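Local coordinates for probable Rab-related GTPase (Acanthamoeba polyphaga mimivirus, PDB 5XC5), which binds GTP with magnesium as a Rab-family small GTPase of the virus and may take part in protein transport, at residues Thr110-Ala118 and Leu160-Ile171. The protein carries 1 engineered substitution. Numbering follows the deposited sequence.
Sequences TTYYILVVA and LFGKMIDKMSEI
Y113 lays its ring against the aliphatic chain of K167 where the C-terminal helix of this Ras-like P-loop fold packs antiparallel to strand 113-118, at an angle of 169° between their directions. The strand offers Y113, L115 and V117 to the helix, while I114 and V116 face helix 91-107 across the sheet. CG of K167 is the bump that sits over the centre of the Y113 ring, 3.3 Å from its centroid and almost on the ring normal, a close CH-pi contact. Lysine suits this place because its methylenes can cover an aromatic face while the ammonium lies further out. M164 meets the same ring at its edge, SD 5.1 Å from the centroid, in a Met-aromatic contact. Its chain, bent at chi2 and chi3, brings CE up against the strand, where the methyl touches CD2 of Y113 and CB of L115; the unbranched, flexible thioether can bend to touch both residues. CE of K163 touches both OH of Y113 and CD1 of L115, and D145 takes both polar ends, through a salt bridge to K163 and a hydrogen bond to the tyrosine. Further along, CD2 of L115 rests 3.6 Å from O of L160, and CG1 of V117 meets CD2 of L160 at 4.0 Å, two branched apolar side chains that meet at the end of the contact nearer the GTP. At the other end, beyond the strand, Y112 is more exposed: CG1 of I171 lies over one ring face, offset toward the rim, and CE of M168 is at the edge. With CG anti to the backbone N (chi1 -179°), Y112 reaches across the end of the helical segment to E170, and its OH donates a 2.8 Å hydrogen bond to the anti lone pair of E170 OE1, the carboxylate standing 86° to the ring.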
ATOM      1  N   THR A 110     -15.279   6.830  -0.087  1.00 21.52           N
ATOM      2  CA  THR A 110     -14.779   7.546  -1.253  1.00 19.57           C
ATOM      3  C   THR A 110     -13.683   6.802  -2.009  1.00 19.50           C
ATOM      4  O   THR A 110     -13.262   7.272  -3.070  1.00 21.27           O
ATOM      5  CB  THR A 110     -14.261   8.928  -0.844  1.00 20.02           C
ATOM      6  OG1 THR A 110     -13.221   8.789   0.133  1.00 20.99           O
ATOM      7  CG2 THR A 110     -15.385   9.761  -0.253  1.00 21.90           C
ATOM      8  N   THR A 111     -13.201   5.674  -1.502  1.00 18.75           N
ATOM      9  CA  THR A 111     -12.078   5.015  -2.153  1.00 17.86           C
ATOM     10  C   THR A 111     -12.520   4.474  -3.506  1.00 18.75           C
ATOM     11  O   THR A 111     -13.570   3.838  -3.620  1.00 23.97           O
ATOM     12  CB  THR A 111     -11.539   3.891  -1.271  1.00 16.47           C
ATOM     13  OG1 THR A 111     -11.403   4.370   0.073  1.00 21.17           O
ATOM     14  CG2 THR A 111     -10.169   3.440  -1.756  1.00 20.58           C
ATOM     15  N   TYR A 112     -11.726   4.748  -4.535  1.00 15.64           N
ATOM     16  CA  TYR A 112     -11.997   4.268  -5.881  1.00 16.36           C
ATOM     17  C   TYR A 112     -11.226   3.004  -6.225  1.00 15.45           C
ATOM     18  O   TYR A 112     -11.690   2.206  -7.043  1.00 18.00           O
ATOM     19  CB  TYR A 112     -11.615   5.359  -6.881  1.00 16.28           C
ATOM     20  CG  TYR A 112     -11.873   5.015  -8.318  1.00 20.59           C
ATOM     21  CD1 TYR A 112     -13.167   5.006  -8.822  1.00 22.85           C
ATOM     22  CD2 TYR A 112     -10.823   4.731  -9.187  1.00 19.71           C
ATOM     23  CE1 TYR A 112     -13.414   4.704 -10.148  1.00 25.62           C
ATOM     24  CE2 TYR A 112     -11.059   4.425 -10.514  1.00 21.45           C
ATOM     25  CZ  TYR A 112     -12.362   4.417 -10.988  1.00 25.03           C
ATOM     26  OH  TYR A 112     -12.621   4.123 -12.309  1.00 28.15           O
ATOM     27  N   TYR A 113     -10.061   2.804  -5.618  1.00 12.60           N
ATOM     28  CA  TYR A 113      -9.192   1.694  -5.983  1.00 13.43           C
ATOM     29  C   TYR A 113      -8.420   1.284  -4.743  1.00 11.12           C
ATOM     30  O   TYR A 113      -7.735   2.117  -4.129  1.00 11.69           O
ATOM     31  CB  TYR A 113      -8.225   2.131  -7.083  1.00 12.16           C
ATOM     32  CG  TYR A 113      -7.290   1.066  -7.631  1.00 12.51           C
ATOM     33  CD1 TYR A 113      -7.772  -0.141  -8.142  1.00 12.07           C
ATOM     34  CD2 TYR A 113      -5.923   1.305  -7.693  1.00 11.96           C
ATOM     35  CE1 TYR A 113      -6.896  -1.092  -8.683  1.00 13.12           C
ATOM     36  CE2 TYR A 113      -5.052   0.378  -8.224  1.00 11.63           C
ATOM     37  CZ  TYR A 113      -5.531  -0.814  -8.720  1.00 12.11           C
ATOM     38  OH  TYR A 113      -4.624  -1.714  -9.238  1.00 12.62           O
ATOM     39  N   ILE A 114      -8.545   0.010  -4.381  1.00 10.62           N
ATOM     40  CA  ILE A 114      -7.783  -0.602  -3.300  1.00  9.55           C
ATOM     41  C   ILE A 114      -6.864  -1.625  -3.945  1.00  9.70           C
ATOM     42  O   ILE A 114      -7.333  -2.508  -4.671  1.00 10.00           O
ATOM     43  CB  ILE A 114      -8.698  -1.278  -2.271  1.00 11.28           C
ATOM     44  CG1 ILE A 114      -9.612  -0.246  -1.616  1.00 13.16           C
ATOM     45  CG2 ILE A 114      -7.864  -1.987  -1.236  1.00 11.86           C
ATOM     46  CD1 ILE A 114     -10.542  -0.853  -0.564  1.00 15.28           C
ATOM     47  N   LEU A 115      -5.558  -1.486  -3.705  1.00  9.80           N
ATOM     48  CA  LEU A 115      -4.541  -2.359  -4.277  1.00  9.15           C
ATOM     49  C   LEU A 115      -3.795  -3.045  -3.140  1.00  7.68           C
ATOM     50  O   LEU A 115      -3.159  -2.376  -2.321  1.00  8.49           O
ATOM     51  CB  LEU A 115      -3.583  -1.547  -5.150  1.00  8.43           C
ATOM     52  CG  LEU A 115      -2.400  -2.304  -5.756  1.00  9.19           C
ATOM     53  CD1 LEU A 115      -2.862  -3.499  -6.572  1.00  9.28           C
ATOM     54  CD2 LEU A 115      -1.576  -1.341  -6.608  1.00  9.55           C
ATOM     55  N   VAL A 116      -3.919  -4.372  -3.071  1.00  7.98           N
ATOM     56  CA  VAL A 116      -3.195  -5.179  -2.091  1.00  8.12           C
ATOM     57  C   VAL A 116      -1.788  -5.425  -2.620  1.00  8.35           C
ATOM     58  O   VAL A 116      -1.613  -5.898  -3.746  1.00  9.49           O
ATOM     59  CB  VAL A 116      -3.930  -6.509  -1.853  1.00  9.08           C
ATOM     60  CG1 VAL A 116      -3.082  -7.448  -0.990  1.00 11.83           C
ATOM     61  CG2 VAL A 116      -5.302  -6.259  -1.220  1.00 10.20           C
ATOM     62  N   VAL A 117      -0.784  -5.112  -1.805  1.00  8.42           N
ATOM     63  CA  VAL A 117       0.612  -5.248  -2.196  1.00  7.07           C
ATOM     64  C   VAL A 117       1.201  -6.415  -1.420  1.00  8.57           C
ATOM     65  O   VAL A 117       1.354  -6.343  -0.194  1.00  8.37           O
ATOM     66  CB  VAL A 117       1.421  -3.971  -1.927  1.00  8.26           C
ATOM     67  CG1 VAL A 117       2.887  -4.153  -2.341  1.00  8.52           C
ATOM     68  CG2 VAL A 117       0.784  -2.786  -2.647  1.00  9.27           C
ATOM     69  N   ALA A 118       1.551  -7.477  -2.139  1.00  8.26           N
ATOM     70  CA  ALA A 118       2.255  -8.621  -1.570  1.00  6.98           C
ATOM     71  C   ALA A 118       3.739  -8.280  -1.619  1.00  9.36           C
ATOM     72  O   ALA A 118       4.377  -8.371  -2.675  1.00  9.17           O
ATOM     73  CB  ALA A 118       1.934  -9.871  -2.386  1.00  8.10           C
ATOM     74  N   LEU A 160       3.778  -0.689  -8.994  1.00  8.73           N
ATOM     75  CA  LEU A 160       2.595  -0.657  -8.136  1.00  9.67           C
ATOM     76  C   LEU A 160       2.015   0.750  -8.046  1.00 10.10           C
ATOM     77  O   LEU A 160       0.789   0.922  -8.066  1.00 10.32           O
ATOM     78  CB  LEU A 160       2.863  -1.293  -6.763  1.00  9.18           C
ATOM     79  CG  LEU A 160       3.678  -0.516  -5.723  1.00  9.21           C
ATOM     80  CD1 LEU A 160       2.796   0.408  -4.869  1.00 10.00           C
ATOM     81  CD2 LEU A 160       4.474  -1.433  -4.809  1.00 10.16           C
ATOM     82  N   PHE A 161       2.871   1.778  -7.978  1.00 10.11           N
ATOM     83  CA  PHE A 161       2.327   3.130  -8.035  1.00 10.18           C
ATOM     84  C   PHE A 161       1.750   3.449  -9.402  1.00 11.13           C
ATOM     85  O   PHE A 161       0.771   4.201  -9.494  1.00 11.40           O
ATOM     86  CB  PHE A 161       3.346   4.181  -7.601  1.00 11.51           C
ATOM     87  CG  PHE A 161       3.371   4.382  -6.132  1.00 10.39           C
ATOM     88  CD1 PHE A 161       2.484   5.251  -5.528  1.00 12.03           C
ATOM     89  CD2 PHE A 161       4.257   3.670  -5.343  1.00  9.56           C
ATOM     90  CE1 PHE A 161       2.493   5.428  -4.166  1.00 12.61           C
ATOM     91  CE2 PHE A 161       4.274   3.842  -3.975  1.00 11.61           C
ATOM     92  CZ  PHE A 161       3.379   4.718  -3.381  1.00 11.19           C
ATOM     93  N   GLY A 162       2.305   2.871 -10.469  1.00 10.67           N
ATOM     94  CA  GLY A 162       1.731   3.095 -11.785  1.00 12.53           C
ATOM     95  C   GLY A 162       0.305   2.593 -11.893  1.00 10.95           C
ATOM     96  O   GLY A 162      -0.547   3.242 -12.505  1.00 12.39           O
ATOM     97  N   LYS A 163       0.027   1.421 -11.317  1.00 10.55           N
ATOM     98  CA  LYS A 163      -1.342   0.912 -11.293  1.00 11.24           C
ATOM     99  C   LYS A 163      -2.259   1.880 -10.559  1.00 11.67           C
ATOM    100  O   LYS A 163      -3.368   2.173 -11.018  1.00 11.87           O
ATOM    101  CB  LYS A 163      -1.376  -0.448 -10.594  1.00 11.09           C
ATOM    102  CG  LYS A 163      -0.639  -1.551 -11.332  1.00 11.53           C
ATOM    103  CD  LYS A 163      -0.538  -2.835 -10.491  1.00 12.70           C
ATOM    104  CE  LYS A 163      -1.881  -3.559 -10.301  1.00 10.89           C
ATOM    105  NZ  LYS A 163      -2.439  -4.059 -11.595  1.00 13.03           N
ATOM    106  N   MET A 164      -1.803   2.393  -9.420  1.00 10.53           N
ATOM    107  CA  MET A 164      -2.595   3.341  -8.649  1.00 11.26           C
ATOM    108  C   MET A 164      -2.817   4.636  -9.420  1.00 13.26           C
ATOM    109  O   MET A 164      -3.925   5.184  -9.418  1.00 12.57           O
ATOM    110  CB  MET A 164      -1.889   3.612  -7.318  1.00 12.55           C
ATOM    111  CG  MET A 164      -2.571   4.640  -6.413  1.00 10.92           C
ATOM    112  SD  MET A 164      -4.226   4.127  -5.847  1.00 26.81           S
ATOM    113  CE  MET A 164      -3.868   2.628  -4.886  1.00 11.57           C
ATOM    114  N   ILE A 165      -1.773   5.133 -10.087  1.00 12.07           N
ATOM    115  CA  ILE A 165      -1.869   6.375 -10.852  1.00 14.03           C
ATOM    116  C   ILE A 165      -2.874   6.231 -11.990  1.00 13.83           C
ATOM    117  O   ILE A 165      -3.725   7.107 -12.202  1.00 13.79           O
ATOM    118  CB  ILE A 165      -0.475   6.795 -11.356  1.00 13.17           C
ATOM    119  CG1 ILE A 165       0.397   7.229 -10.176  1.00 13.53           C
ATOM    120  CG2 ILE A 165      -0.591   7.900 -12.422  1.00 14.81           C
ATOM    121  CD1 ILE A 165       1.874   7.152 -10.464  1.00 13.18           C
ATOM    122  N   ASP A 166      -2.791   5.122 -12.738  1.00 13.84           N
ATOM    123  CA  ASP A 166      -3.736   4.897 -13.832  1.00 17.54           C
ATOM    124  C   ASP A 166      -5.173   4.948 -13.330  1.00 15.93           C
ATOM    125  O   ASP A 166      -6.036   5.571 -13.955  1.00 16.98           O
ATOM    126  CB  ASP A 166      -3.490   3.542 -14.502  1.00 17.09           C
ATOM    127  CG  ASP A 166      -2.174   3.468 -15.251  0.56 20.50           C
ATOM    128  OD1 ASP A 166      -1.488   4.498 -15.388  0.56 22.24           O
ATOM    129  OD2 ASP A 166      -1.832   2.361 -15.721  0.56 24.45           O
ATOM    130  N   LYS A 167      -5.448   4.301 -12.196  1.00 12.98           N
ATOM    131  CA  LYS A 167      -6.805   4.298 -11.666  1.00 14.14           C
ATOM    132  C   LYS A 167      -7.228   5.690 -11.213  1.00 14.39           C
ATOM    133  O   LYS A 167      -8.357   6.113 -11.480  1.00 15.99           O
ATOM    134  CB  LYS A 167      -6.923   3.281 -10.529  1.00 13.91           C
ATOM    135  CG  LYS A 167      -6.914   1.839 -10.984  1.00 15.45           C
ATOM    136  CD  LYS A 167      -8.201   1.477 -11.726  1.00 18.03           C
ATOM    137  CE  LYS A 167      -8.239   0.010 -12.091  1.00 24.38           C
ATOM    138  NZ  LYS A 167      -7.059  -0.354 -12.904  1.00 26.47           N
ATOM    139  N   MET A 168      -6.342   6.426 -10.535  1.00 13.24           N
ATOM    140  CA  MET A 168      -6.688   7.792 -10.147  1.00 13.83           C
ATOM    141  C   MET A 168      -7.014   8.653 -11.357  1.00 18.43           C
ATOM    142  O   MET A 168      -7.886   9.525 -11.282  1.00 18.98           O
ATOM    143  CB  MET A 168      -5.560   8.434  -9.334  1.00 14.02           C
ATOM    144  CG  MET A 168      -5.260   7.756  -7.990  1.00 13.09           C
ATOM    145  SD  MET A 168      -6.655   7.679  -6.829  1.00 15.00           S
ATOM    146  CE  MET A 168      -7.273   6.023  -7.146  1.00 14.37           C
ATOM    147  N   SER A 169      -6.342   8.412 -12.485  1.00 16.64           N
ATOM    148  CA  SER A 169      -6.564   9.233 -13.669  1.00 19.37           C
ATOM    149  C   SER A 169      -7.941   9.004 -14.278  1.00 22.00           C
ATOM    150  O   SER A 169      -8.393   9.832 -15.079  1.00 25.16           O
ATOM    151  CB  SER A 169      -5.468   8.974 -14.708  1.00 20.88           C
ATOM    152  OG  SER A 169      -5.693   7.774 -15.428  1.00 20.66           O
ATOM    153  N   GLU A 170      -8.615   7.908 -13.918  1.00 19.79           N
ATOM    154  CA  GLU A 170      -9.961   7.615 -14.398  1.00 21.90           C
ATOM    155  C   GLU A 170     -11.047   8.354 -13.633  1.00 24.15           C
ATOM    156  O   GLU A 170     -12.193   8.382 -14.095  1.00 28.44           O
ATOM    157  CB  GLU A 170     -10.265   6.121 -14.274  1.00 24.42           C
ATOM    158  CG  GLU A 170      -9.352   5.216 -15.060  1.00 24.14           C
ATOM    159  CD  GLU A 170      -9.590   3.743 -14.760  1.00 25.22           C
ATOM    160  OE1 GLU A 170     -10.468   3.424 -13.925  1.00 25.79           O
ATOM    161  OE2 GLU A 170      -8.892   2.901 -15.359  1.00 31.61           O
ATOM    162  N   ILE A 171     -10.736   8.920 -12.475  1.00 23.59           N
ATOM    163  CA  ILE A 171     -11.735   9.601 -11.664  1.00 25.14           C
ATOM    164  C   ILE A 171     -12.230  10.869 -12.357  1.00 27.76           C
ATOM    165  O   ILE A 171     -11.429  11.712 -12.770  1.00 31.11           O
ATOM    166  CB  ILE A 171     -11.194   9.887 -10.249  1.00 24.14           C
ATOM    167  CG1 ILE A 171     -10.834   8.575  -9.541  1.00 19.80           C
ATOM    168  CG2 ILE A 171     -12.199  10.698  -9.439  1.00 25.40           C
ATOM    169  CD1 ILE A 171     -10.269   8.762  -8.151  1.00 21.02           C
TER